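Local coordinates for protein cystalysin (Treponema denticola, PDB 1C7N) that binds pyridoxal-5'-phosphate and has the fold of the class I and II aminotransferase family of PLP-dependent enzymes, at residues K76-K80 / D81-W85; E224-A227 / D228-T232; V298-K301 / N302-V306; M342-F345 / M346-A350. All blocks are in the same frame, centred on the assembly; numbering follows the deposited sequence.

In the fold
The four interactions follow one another along a single chain, each a local contact within one continuous stretch, and all belong to the part of the chain that shows the aminotransferase class I and II family. Interaction 1 lies toward the C-terminal end of helix 69-83, and interaction 2 joins helix 224-227 to strand 230-234; their centres are about 17 Å apart, and they meet at the large mixed sheet, where Trp85 packs on Thr232. Interactions 3 and 4, on helices 289-313 and 339-350, have centres about 23 Å apart and share helix 376-393 as a neighbour. Interactions 1 and 4 lie on opposite sides of the chain's centre, whereas interactions 1 and 3 approach to about 12 Å between nearest atoms.

Interaction 1. Residues K76-K80 / D81-W85; sequences KKWMK and DRHQW
Arg82 lies across the indole of Trp78, one turn earlier in the helix, and presents first its aliphatic chain and then its guanidinium to the same ring. CG sits almost squarely over the six-membered ring, 3.6 Å from its centroid, in a CH-pi contact. A bend at the second torsion (chi2 -84°) then carries the chain along the face, bringing Arg82 NE to 3.6 Å from Trp78 CH2 with the guanidinium and indole planes only 16° apart. Next to this pair, Lys77 reaches Asp81 in a salt bridge: Lys77 NZ meets the syn lone pair of Asp81 OD2 at 2.7 Å. On another side of the helix, Met79 and Trp85 run side by side and point the same way. Met79 SD comes to 3.6 Å from Trp85 CE3, a Met-aromatic contact with the sulfur set obliquely to the ring.

The backbone beneath them illustrates how a helix can close on a shared acceptor. Met79 O takes Trp85 N at 3.0 Å as well as His83 N, the two donors arriving from opposite faces of the carbonyl plane. Gln84, with positive phi, turns the chain between them, and a water donates to both Lys76 O and Trp85 O, tying the departing chain back to the helix.

Asp208 accepts a hydrogen bond from Trp78 NE1, and the indole stacks with Tyr285; His83 NE2 bonds to Phe207 O, while its ND1 is buried without a polar partner. Met79 packs on Thr234 and Trp85 on Thr232, both of strand 230-234, so the end of helix 69-83 rests against the large mixed sheet.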
loop_
_atom_site.group_PDB
_atom_site.type_symbol
_atom_site.label_atom_id
_atom_site.label_comp_id
_atom_site.label_asym_id
_atom_site.label_seq_id
_atom_site.Cartn_x
_atom_site.Cartn_y
_atom_site.Cartn_z
ATOM N N LYS A 76 9.119 18.585 -3.572
ATOM C CA LYS A 76 10.363 19.333 -3.422
ATOM C C LYS A 76 10.035 20.795 -3.107
ATOM O O LYS A 76 10.669 21.419 -2.251
ATOM C CB LYS A 76 11.177 19.233 -4.719
ATOM C CG LYS A 76 12.390 20.156 -4.828
ATOM C CD LYS A 76 13.108 19.909 -6.164
ATOM C CE LYS A 76 13.978 21.086 -6.596
ATOM N NZ LYS A 76 15.096 21.369 -5.657
ATOM N N LYS A 77 9.035 21.333 -3.798
ATOM C CA LYS A 77 8.620 22.716 -3.594
ATOM C C LYS A 77 8.052 22.910 -2.187
ATOM O O LYS A 77 8.296 23.929 -1.548
ATOM C CB LYS A 77 7.575 23.115 -4.643
ATOM C CG LYS A 77 7.260 24.605 -4.668
ATOM C CD LYS A 77 6.292 24.953 -5.789
ATOM C CE LYS A 77 6.265 26.451 -6.060
ATOM N NZ LYS A 77 5.903 27.255 -4.860
ATOM N N TRP A 78 7.293 21.934 -1.703
ATOM C CA TRP A 78 6.729 22.030 -0.357
ATOM C C TRP A 78 7.853 22.087 0.684
ATOM O O TRP A 78 7.819 22.900 1.604
ATOM C CB TRP A 78 5.802 20.835 -0.087
ATOM C CG TRP A 78 5.147 20.837 1.279
ATOM C CD1 TRP A 78 5.570 20.176 2.396
ATOM C CD2 TRP A 78 3.931 21.502 1.644
ATOM N NE1 TRP A 78 4.688 20.383 3.435
ATOM C CE2 TRP A 78 3.675 21.193 3.001
ATOM C CE3 TRP A 78 3.031 22.330 0.958
ATOM C CZ2 TRP A 78 2.553 21.678 3.683
ATOM C CZ3 TRP A 78 1.916 22.812 1.637
ATOM C CH2 TRP A 78 1.688 22.483 2.985
ATOM N N MET A 79 8.863 21.238 0.532
ATOM C CA MET A 79 9.972 21.236 1.481
ATOM C C MET A 79 10.693 22.578 1.485
ATOM O O MET A 79 11.123 23.050 2.537
ATOM C CB MET A 79 10.974 20.131 1.156
ATOM C CG MET A 79 10.384 18.734 1.182
ATOM S SD MET A 79 9.327 18.431 2.624
ATOM C CE MET A 79 8.430 16.991 2.035
ATOM N N LYS A 80 10.819 23.190 0.310
ATOM C CA LYS A 80 11.499 24.476 0.199
ATOM C C LYS A 80 10.712 25.610 0.834
ATOM O O LYS A 80 11.183 26.253 1.765
ATOM C CB LYS A 80 11.769 24.827 -1.267
ATOM C CG LYS A 80 12.399 26.205 -1.436
ATOM C CD LYS A 80 12.571 26.599 -2.894
ATOM C CE LYS A 80 13.114 28.020 -3.006
ATOM N NZ LYS A 80 14.346 28.196 -2.182
ATOM N N ASP A 81 9.512 25.853 0.321
ATOM C CA ASP A 81 8.660 26.925 0.823
ATOM C C ASP A 81 8.254 26.787 2.291
ATOM O O ASP A 81 8.249 27.764 3.031
ATOM C CB ASP A 81 7.393 27.031 -0.029
ATOM C CG ASP A 81 7.691 27.223 -1.511
ATOM O OD1 ASP A 81 8.829 27.601 -1.856
ATOM O OD2 ASP A 81 6.776 27.004 -2.332
ATOM N N ARG A 82 7.919 25.572 2.708
ATOM C CA ARG A 82 7.473 25.331 4.074
ATOM C C ARG A 82 8.555 25.053 5.109
ATOM O O ARG A 82 8.361 25.333 6.292
ATOM C CB ARG A 82 6.469 24.178 4.084
ATOM C CG ARG A 82 5.118 24.535 3.508
ATOM C CD ARG A 82 4.250 25.204 4.559
ATOM N NE ARG A 82 3.002 25.712 4.000
ATOM C CZ ARG A 82 1.917 25.985 4.718
ATOM N NH1 ARG A 82 1.921 25.794 6.032
ATOM N NH2 ARG A 82 0.827 26.451 4.120
ATOM N N HIS A 83 9.688 24.506 4.681
ATOM C CA HIS A 83 10.739 24.185 5.635
ATOM C C HIS A 83 12.167 24.626 5.311
ATOM O O HIS A 83 13.109 24.157 5.948
ATOM C CB HIS A 83 10.724 22.675 5.907
ATOM C CG HIS A 83 9.426 22.177 6.463
ATOM N ND1 HIS A 83 8.412 21.684 5.668
ATOM C CD2 HIS A 83 8.964 22.127 7.734
ATOM C CE1 HIS A 83 7.382 21.352 6.428
ATOM N NE2 HIS A 83 7.692 21.610 7.684
ATOM N N GLN A 84 12.337 25.530 4.350
ATOM C CA GLN A 84 13.682 26.001 3.982
ATOM C C GLN A 84 14.577 24.785 3.790
ATOM O O GLN A 84 15.748 24.797 4.170
ATOM C CB GLN A 84 14.294 26.850 5.099
ATOM C CG GLN A 84 13.413 27.932 5.661
ATOM C CD GLN A 84 13.957 28.478 6.971
ATOM O OE1 GLN A 84 14.154 27.730 7.937
ATOM N NE2 GLN A 84 14.202 29.784 7.013
ATOM N N TRP A 85 14.017 23.736 3.203
ATOM C CA TRP A 85 14.743 22.497 2.998
ATOM C C TRP A 85 14.952 22.227 1.517
ATOM O O TRP A 85 13.993 22.060 0.764
ATOM C CB TRP A 85 13.955 21.366 3.652
ATOM C CG TRP A 85 14.626 20.041 3.654
ATOM C CD1 TRP A 85 15.967 19.790 3.557
ATOM C CD2 TRP A 85 13.991 18.773 3.827
ATOM N NE1 TRP A 85 16.202 18.439 3.660
ATOM C CE2 TRP A 85 15.004 17.793 3.829
ATOM C CE3 TRP A 85 12.657 18.369 3.985
ATOM C CZ2 TRP A 85 14.726 16.430 3.984
ATOM C CZ3 TRP A 85 12.382 17.015 4.140
ATOM C CH2 TRP A 85 13.411 16.065 4.140
HETATM O O HOH W 1 13.283 21.424 -1.663
#

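Interaction 2. Residues E224-A227 / D228-T232; sequences EQLA and DKTIT
Asp228, Ala227 and Leu226 account for much of the buried surface where helix 224-227 gives way to the next strand. The side chain of Asp228 folds back beside the helix, its CB 3.2 Å from Gln225 O. The backbone N of Asp228 makes two weak hydrogen bonds, to Glu224 O and Gln225 O, a forked grip with neither branch straight. The acidic side chains of Asp228 and Glu224 both form salt bridges with Lys253, whose positive charge probably offsets their mutual repulsion.

Leu226 contributes through its carbonyl as well as its side chain. Thr230 OG1 donates to Leu226 O at 2.7 Å and Lys229 N does so at 2.9 Å, from opposite faces of the carbonyl plane. The Thr230 hydroxyl is placed for this by lying opposite its own carbonyl carbon (chi1 -61°), and OG1 also comes to 3.7 Å from Leu226 CG. This turn belongs to the beta-alpha-beta unit of strand 199-203, helix 224-227 and strand 230-234, in which the two strands run parallel and adjacent in the mixed sheet.

Ala227 takes part through its carbonyl, Ala227 O receiving a long, weak bond from Thr230 N at 3.4 Å, while its methyl group packs on Gln220. Leu226 and Thr230 both pack on Leu200 of strand 199-203, and Leu226 also reaches Val193 and Leu194 of helix 183-195. Lys229 NZ donates to Leu198 O and Val193 O.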
loop_
_atom_site.group_PDB
_atom_site.type_symbol
_atom_site.label_atom_id
_atom_site.label_comp_id
_atom_site.label_asym_id
_atom_site.label_seq_id
_atom_site.Cartn_x
_atom_site.Cartn_y
_atom_site.Cartn_z
ATOM N N GLU A 224 25.056 18.856 5.851
ATOM C CA GLU A 224 25.085 17.957 4.703
ATOM C C GLU A 224 25.694 16.594 5.008
ATOM O O GLU A 224 25.279 15.586 4.433
ATOM C CB GLU A 224 25.829 18.611 3.536
ATOM C CG GLU A 224 25.027 19.678 2.801
ATOM C CD GLU A 224 23.696 19.153 2.276
ATOM O OE1 GLU A 224 23.578 17.927 2.061
ATOM O OE2 GLU A 224 22.771 19.966 2.065
ATOM N N GLN A 225 26.676 16.556 5.904
ATOM C CA GLN A 225 27.296 15.286 6.260
ATOM C C GLN A 225 26.314 14.454 7.073
ATOM O O GLN A 225 26.314 13.226 6.993
ATOM C CB GLN A 225 28.591 15.502 7.049
ATOM C CG GLN A 225 29.776 15.913 6.185
ATOM C CD GLN A 225 29.657 17.331 5.666
ATOM O OE1 GLN A 225 29.730 18.294 6.436
ATOM N NE2 GLN A 225 29.468 17.472 4.354
ATOM N N LEU A 226 25.482 15.125 7.866
ATOM C CA LEU A 226 24.475 14.418 8.650
ATOM C C LEU A 226 23.470 13.865 7.642
ATOM O O LEU A 226 23.080 12.698 7.714
ATOM C CB LEU A 226 23.772 15.368 9.626
ATOM C CG LEU A 226 22.617 14.771 10.440
ATOM C CD1 LEU A 226 23.140 13.682 11.380
ATOM C CD2 LEU A 226 21.930 15.869 11.229
ATOM N N ALA A 227 23.076 14.707 6.689
ATOM C CA ALA A 227 22.125 14.315 5.649
ATOM C C ALA A 227 22.635 13.113 4.857
ATOM O O ALA A 227 21.847 12.335 4.323
ATOM C CB ALA A 227 21.866 15.489 4.699
ATOM N N ASP A 228 23.957 12.976 4.779
ATOM C CA ASP A 228 24.584 11.869 4.058
ATOM C C ASP A 228 24.240 10.506 4.661
ATOM O O ASP A 228 24.320 9.486 3.981
ATOM C CB ASP A 228 26.107 12.044 4.039
ATOM C CG ASP A 228 26.571 13.075 3.023
ATOM O OD1 ASP A 228 27.748 13.492 3.105
ATOM O OD2 ASP A 228 25.774 13.459 2.139
ATOM N N LYS A 229 23.869 10.481 5.937
ATOM C CA LYS A 229 23.507 9.218 6.566
ATOM C C LYS A 229 22.169 9.286 7.300
ATOM O O LYS A 229 21.957 8.605 8.301
ATOM C CB LYS A 229 24.611 8.749 7.519
ATOM C CG LYS A 229 24.887 9.644 8.714
ATOM C CD LYS A 229 25.895 8.959 9.625
ATOM C CE LYS A 229 26.137 9.728 10.910
ATOM N NZ LYS A 229 26.985 8.924 11.848
ATOM N N THR A 230 21.263 10.106 6.780
ATOM C CA THR A 230 19.939 10.267 7.372
ATOM C C THR A 230 18.818 9.815 6.436
ATOM O O THR A 230 18.910 9.958 5.216
ATOM C CB THR A 230 19.659 11.750 7.740
ATOM O OG1 THR A 230 20.620 12.202 8.704
ATOM C CG2 THR A 230 18.244 11.910 8.316
ATOM N N ILE A 231 17.768 9.258 7.028
ATOM C CA ILE A 231 16.578 8.841 6.300
ATOM C C ILE A 231 15.483 9.644 6.987
ATOM O O ILE A 231 15.265 9.487 8.185
ATOM C CB ILE A 231 16.255 7.341 6.479
ATOM C CG1 ILE A 231 17.270 6.477 5.726
ATOM C CG2 ILE A 231 14.847 7.062 5.977
ATOM C CD1 ILE A 231 17.087 4.980 5.953
ATOM N N THR A 232 14.821 10.522 6.243
ATOM C CA THR A 232 13.767 11.346 6.820
ATOM C C THR A 232 12.399 10.923 6.304
ATOM O O THR A 232 12.160 10.910 5.092
ATOM C CB THR A 232 13.989 12.842 6.502
ATOM O OG1 THR A 232 15.227 13.278 7.083
ATOM C CG2 THR A 232 12.855 13.676 7.068
HETATM O O HOH W 2 21.047 9.800 3.140
#

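Interaction 3. Residues V298-K301 / N302-V306; sequences VIDK and NQRIV
Within the long helix 289-313, Asp300 gathers the side chains three and four residues ahead, Gln303 and Arg304, onto one carboxylate oxygen. Gln303 NE2 donates to the anti lone pair of Asp300 OD1 at 2.8 Å, with the oxygen close to the amide plane. Arg304 NE forms a salt bridge to the same oxygen at 3.1 Å, approaching from above the carboxylate plane. The carboxylate and guanidinium planes stand 78° apart, and a water completes a second link by donating to Asp300 OD2 and accepting from Arg304 NH2. Gln303 CG falls between its own backbone N and carbonyl carbon (chi1 64°), which brings CG to 3.1 Å from Asp300 O and turns the amide back along the helix.

This pairing at i to i+3 and i to i+4 follows the pitch of the alpha-helix, whose backbone bonds include Gln303 N to Ile299 O at 2.9 Å. On another side, Asn302 lies alongside Val298, its ND2 3.8 Å from Val298 CG1. The amide of Asn302 bonds to Ser376 OG and to the carbonyls of Ala374 and Leu372, while Gln303 OE1 accepts from Ile322 N. Ile305 packs on Gln380 and Leu383 of helix 376-393.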
loop_
_atom_site.group_PDB
_atom_site.type_symbol
_atom_site.label_atom_id
_atom_site.label_comp_id
_atom_site.label_asym_id
_atom_site.label_seq_id
_atom_site.Cartn_x
_atom_site.Cartn_y
_atom_site.Cartn_z
ATOM N N VAL A 298 -7.956 26.084 14.967
ATOM C CA VAL A 298 -8.897 25.342 15.805
ATOM C C VAL A 298 -8.167 24.471 16.836
ATOM O O VAL A 298 -8.586 24.384 18.000
ATOM C CB VAL A 298 -9.819 24.451 14.947
ATOM C CG1 VAL A 298 -10.773 23.680 15.839
ATOM C CG2 VAL A 298 -10.605 25.321 13.961
ATOM N N ILE A 299 -7.078 23.832 16.410
ATOM C CA ILE A 299 -6.294 22.981 17.299
ATOM C C ILE A 299 -5.733 23.821 18.438
ATOM O O ILE A 299 -5.797 23.427 19.600
ATOM C CB ILE A 299 -5.133 22.309 16.537
ATOM C CG1 ILE A 299 -5.705 21.382 15.462
ATOM C CG2 ILE A 299 -4.256 21.518 17.504
ATOM C CD1 ILE A 299 -4.679 20.865 14.481
ATOM N N ASP A 300 -5.190 24.985 18.095
ATOM C CA ASP A 300 -4.630 25.901 19.087
ATOM C C ASP A 300 -5.750 26.314 20.058
ATOM O O ASP A 300 -5.542 26.387 21.279
ATOM C CB ASP A 300 -4.025 27.115 18.366
ATOM C CG ASP A 300 -3.401 28.129 19.317
ATOM O OD1 ASP A 300 -2.816 27.736 20.345
ATOM O OD2 ASP A 300 -3.480 29.332 19.015
ATOM N N LYS A 301 -6.939 26.582 19.524
ATOM C CA LYS A 301 -8.069 26.950 20.379
ATOM C C LYS A 301 -8.398 25.799 21.333
ATOM O O LYS A 301 -8.614 26.010 22.531
ATOM C CB LYS A 301 -9.311 27.288 19.537
ATOM C CG LYS A 301 -9.262 28.651 18.842
ATOM C CD LYS A 301 -9.276 29.795 19.859
ATOM C CE LYS A 301 -9.448 31.161 19.195
ATOM N NZ LYS A 301 -8.325 31.499 18.275
ATOM N N ASN A 302 -8.415 24.581 20.801
ATOM C CA ASN A 302 -8.731 23.401 21.600
ATOM C C ASN A 302 -7.739 23.056 22.715
ATOM O O ASN A 302 -8.159 22.663 23.804
ATOM C CB ASN A 302 -8.943 22.192 20.684
ATOM C CG ASN A 302 -10.230 22.298 19.880
ATOM O OD1 ASN A 302 -11.078 23.148 20.154
ATOM N ND2 ASN A 302 -10.389 21.424 18.899
ATOM N N GLN A 303 -6.438 23.197 22.467
ATOM C CA GLN A 303 -5.469 22.892 23.518
ATOM C C GLN A 303 -5.654 23.897 24.662
ATOM O O GLN A 303 -5.407 23.582 25.825
ATOM C CB GLN A 303 -4.025 22.962 22.990
ATOM C CG GLN A 303 -3.608 24.347 22.518
ATOM C CD GLN A 303 -2.110 24.481 22.319
ATOM O OE1 GLN A 303 -1.326 23.617 22.735
ATOM N NE2 GLN A 303 -1.698 25.581 21.696
ATOM N N ARG A 304 -6.087 25.110 24.328
ATOM C CA ARG A 304 -6.305 26.123 25.356
ATOM C C ARG A 304 -7.607 25.815 26.098
ATOM O O ARG A 304 -7.715 26.046 27.301
ATOM C CB ARG A 304 -6.313 27.523 24.721
ATOM C CG ARG A 304 -4.928 27.925 24.198
ATOM C CD ARG A 304 -4.943 29.163 23.310
ATOM N NE ARG A 304 -3.611 29.460 22.770
ATOM C CZ ARG A 304 -2.591 29.932 23.488
ATOM N NH1 ARG A 304 -2.738 30.174 24.787
ATOM N NH2 ARG A 304 -1.418 30.159 22.909
ATOM N N ILE A 305 -8.585 25.256 25.394
ATOM C CA ILE A 305 -9.851 24.889 26.033
ATOM C C ILE A 305 -9.576 23.810 27.088
ATOM O O ILE A 305 -10.099 23.865 28.206
ATOM C CB ILE A 305 -10.869 24.339 24.996
ATOM C CG1 ILE A 305 -11.327 25.471 24.071
ATOM C CG2 ILE A 305 -12.079 23.711 25.711
ATOM C CD1 ILE A 305 -12.316 25.029 23.005
ATOM N N VAL A 306 -8.740 22.839 26.726
ATOM C CA VAL A 306 -8.389 21.742 27.623
ATOM C C VAL A 306 -7.617 22.280 28.832
ATOM O O VAL A 306 -7.969 22.003 29.977
ATOM C CB VAL A 306 -7.523 20.676 26.889
ATOM C CG1 VAL A 306 -7.123 19.560 27.843
ATOM C CG2 VAL A 306 -8.305 20.095 25.708
HETATM O O HOH W 3 -0.916 30.334 20.191
#

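Interaction 4. Residues M342-F345 / M346-A350; sequences MEEF and MIHKA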
loop_
_atom_site.group_PDB
_atom_site.type_symbol
_atom_site.label_atom_id
_atom_site.label_comp_id
_atom_site.label_asym_id
_atom_site.label_seq_id
_atom_site.Cartn_x
_atom_site.Cartn_y
_atom_site.Cartn_z
ATOM N N MET A 342 -7.020 3.935 35.541
ATOM C CA MET A 342 -7.300 5.159 34.794
ATOM C C MET A 342 -8.052 4.820 33.517
ATOM O O MET A 342 -9.104 5.391 33.224
ATOM C CB MET A 342 -5.996 5.883 34.430
ATOM C CG MET A 342 -5.298 6.562 35.604
ATOM S SD MET A 342 -3.729 7.326 35.113
ATOM C CE MET A 342 -4.348 8.596 33.982
ATOM N N GLU A 343 -7.492 3.877 32.770
ATOM C CA GLU A 343 -8.056 3.414 31.512
ATOM C C GLU A 343 -9.502 2.971 31.701
ATOM O O GLU A 343 -10.385 3.334 30.928
ATOM C CB GLU A 343 -7.206 2.255 30.998
ATOM C CG GLU A 343 -7.660 1.637 29.698
ATOM C CD GLU A 343 -6.674 0.601 29.223
ATOM O OE1 GLU A 343 -6.494 -0.414 29.929
ATOM O OE2 GLU A 343 -6.064 0.806 28.157
ATOM N N GLU A 344 -9.726 2.174 32.738
ATOM C CA GLU A 344 -11.047 1.664 33.065
ATOM C C GLU A 344 -12.004 2.817 33.336
ATOM O O GLU A 344 -13.134 2.832 32.849
ATOM C CB GLU A 344 -10.947 0.766 34.300
ATOM C CG GLU A 344 -12.271 0.301 34.882
ATOM C CD GLU A 344 -13.092 -0.520 33.910
ATOM O OE1 GLU A 344 -12.506 -1.344 33.173
ATOM O OE2 GLU A 344 -14.332 -0.353 33.898
ATOM N N PHE A 345 -11.537 3.781 34.123
ATOM C CA PHE A 345 -12.341 4.943 34.481
ATOM C C PHE A 345 -12.702 5.799 33.274
ATOM O O PHE A 345 -13.857 6.177 33.097
ATOM C CB PHE A 345 -11.589 5.807 35.497
ATOM C CG PHE A 345 -12.303 7.074 35.865
ATOM C CD1 PHE A 345 -13.389 7.048 36.732
ATOM C CD2 PHE A 345 -11.893 8.297 35.336
ATOM C CE1 PHE A 345 -14.058 8.218 37.069
ATOM C CE2 PHE A 345 -12.556 9.475 35.666
ATOM C CZ PHE A 345 -13.642 9.435 36.534
ATOM N N MET A 346 -11.712 6.117 32.453
ATOM C CA MET A 346 -11.957 6.953 31.284
ATOM C C MET A 346 -12.963 6.326 30.328
ATOM O O MET A 346 -13.898 6.990 29.876
ATOM C CB MET A 346 -10.647 7.231 30.542
ATOM C CG MET A 346 -9.622 8.020 31.347
ATOM S SD MET A 346 -10.266 9.582 31.979
ATOM C CE MET A 346 -9.003 9.990 33.178
ATOM N N ILE A 347 -12.777 5.046 30.034
ATOM C CA ILE A 347 -13.656 4.333 29.115
ATOM C C ILE A 347 -15.077 4.099 29.619
ATOM O O ILE A 347 -16.035 4.317 28.886
ATOM C CB ILE A 347 -13.072 2.956 28.744
ATOM C CG1 ILE A 347 -11.785 3.130 27.936
ATOM C CG2 ILE A 347 -14.098 2.145 27.952
ATOM C CD1 ILE A 347 -11.105 1.814 27.594
ATOM N N HIS A 348 -15.213 3.659 30.866
ATOM C CA HIS A 348 -16.533 3.346 31.395
ATOM C C HIS A 348 -17.234 4.383 32.259
ATOM O O HIS A 348 -18.462 4.386 32.331
ATOM C CB HIS A 348 -16.485 2.010 32.141
ATOM C CG HIS A 348 -16.088 0.852 31.275
ATOM N ND1 HIS A 348 -14.776 0.460 31.108
ATOM C CD2 HIS A 348 -16.827 0.026 30.499
ATOM C CE1 HIS A 348 -14.725 -0.557 30.267
ATOM N NE2 HIS A 348 -15.956 -0.840 29.881
ATOM N N LYS A 349 -16.480 5.254 32.921
ATOM C CA LYS A 349 -17.111 6.269 33.755
ATOM C C LYS A 349 -17.255 7.592 33.018
ATOM O O LYS A 349 -18.308 8.219 33.074
ATOM C CB LYS A 349 -16.317 6.483 35.048
ATOM C CG LYS A 349 -16.302 5.279 35.971
ATOM C CD LYS A 349 -17.714 4.863 36.365
ATOM C CE LYS A 349 -17.698 3.620 37.244
ATOM N NZ LYS A 349 -19.075 3.153 37.586
ATOM N N ALA A 350 -16.200 8.007 32.326
ATOM C CA ALA A 350 -16.215 9.270 31.591
ATOM C C ALA A 350 -16.556 9.099 30.113
ATOM O O ALA A 350 -16.902 10.064 29.437
ATOM C CB ALA A 350 -14.863 9.954 31.723
#
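The imidazole of His348 and the carboxylate of Glu344 are turned nearly parallel, their planes 6° apart, and Glu344 O lies at the edge of the ring, in its plane. The Glu344 chain bends at its second torsion (chi2 61°), which brings the carboxylate round to His348. Its OE2 comes to 2.9 Å from His348 ND1 at an angle too poor for a hydrogen bond; the proximity of negative charge would still probably favour a protonated ring. Glu344 O takes a weak hydrogen bond from His348 ND1 at 3.4 Å in addition to the backbone bond from His348 N. CG2 of the preceding residue, Ile347, lies over one face of the imidazole, displaced toward its rim.

At the edge of the Phe345 ring, in its plane, sits Met346 CE. Met346 SD, 3.9 Å from Phe345 CD2, makes an oblique Met-aromatic contact. Lys349 crosses the Phe345 side chain at about a right angle, bringing CB to 3.4 Å from Phe345 CD1, and its chain then leads away.

Phe345 O is shared by Lys349 N at 2.8 Å and Ala350 N at 3.1 Å, the second bond marking the wider pi-type turn of residues 346-350. Phe345 and Ala350 face helix 376-393, both packing on Ala389 and Phe345 also on Leu390 and Leu393. Met342 and Met346 lie against Glu368 of strand 367-371, so helix 339-350 is set between that helix and the three-stranded antiparallel sheet.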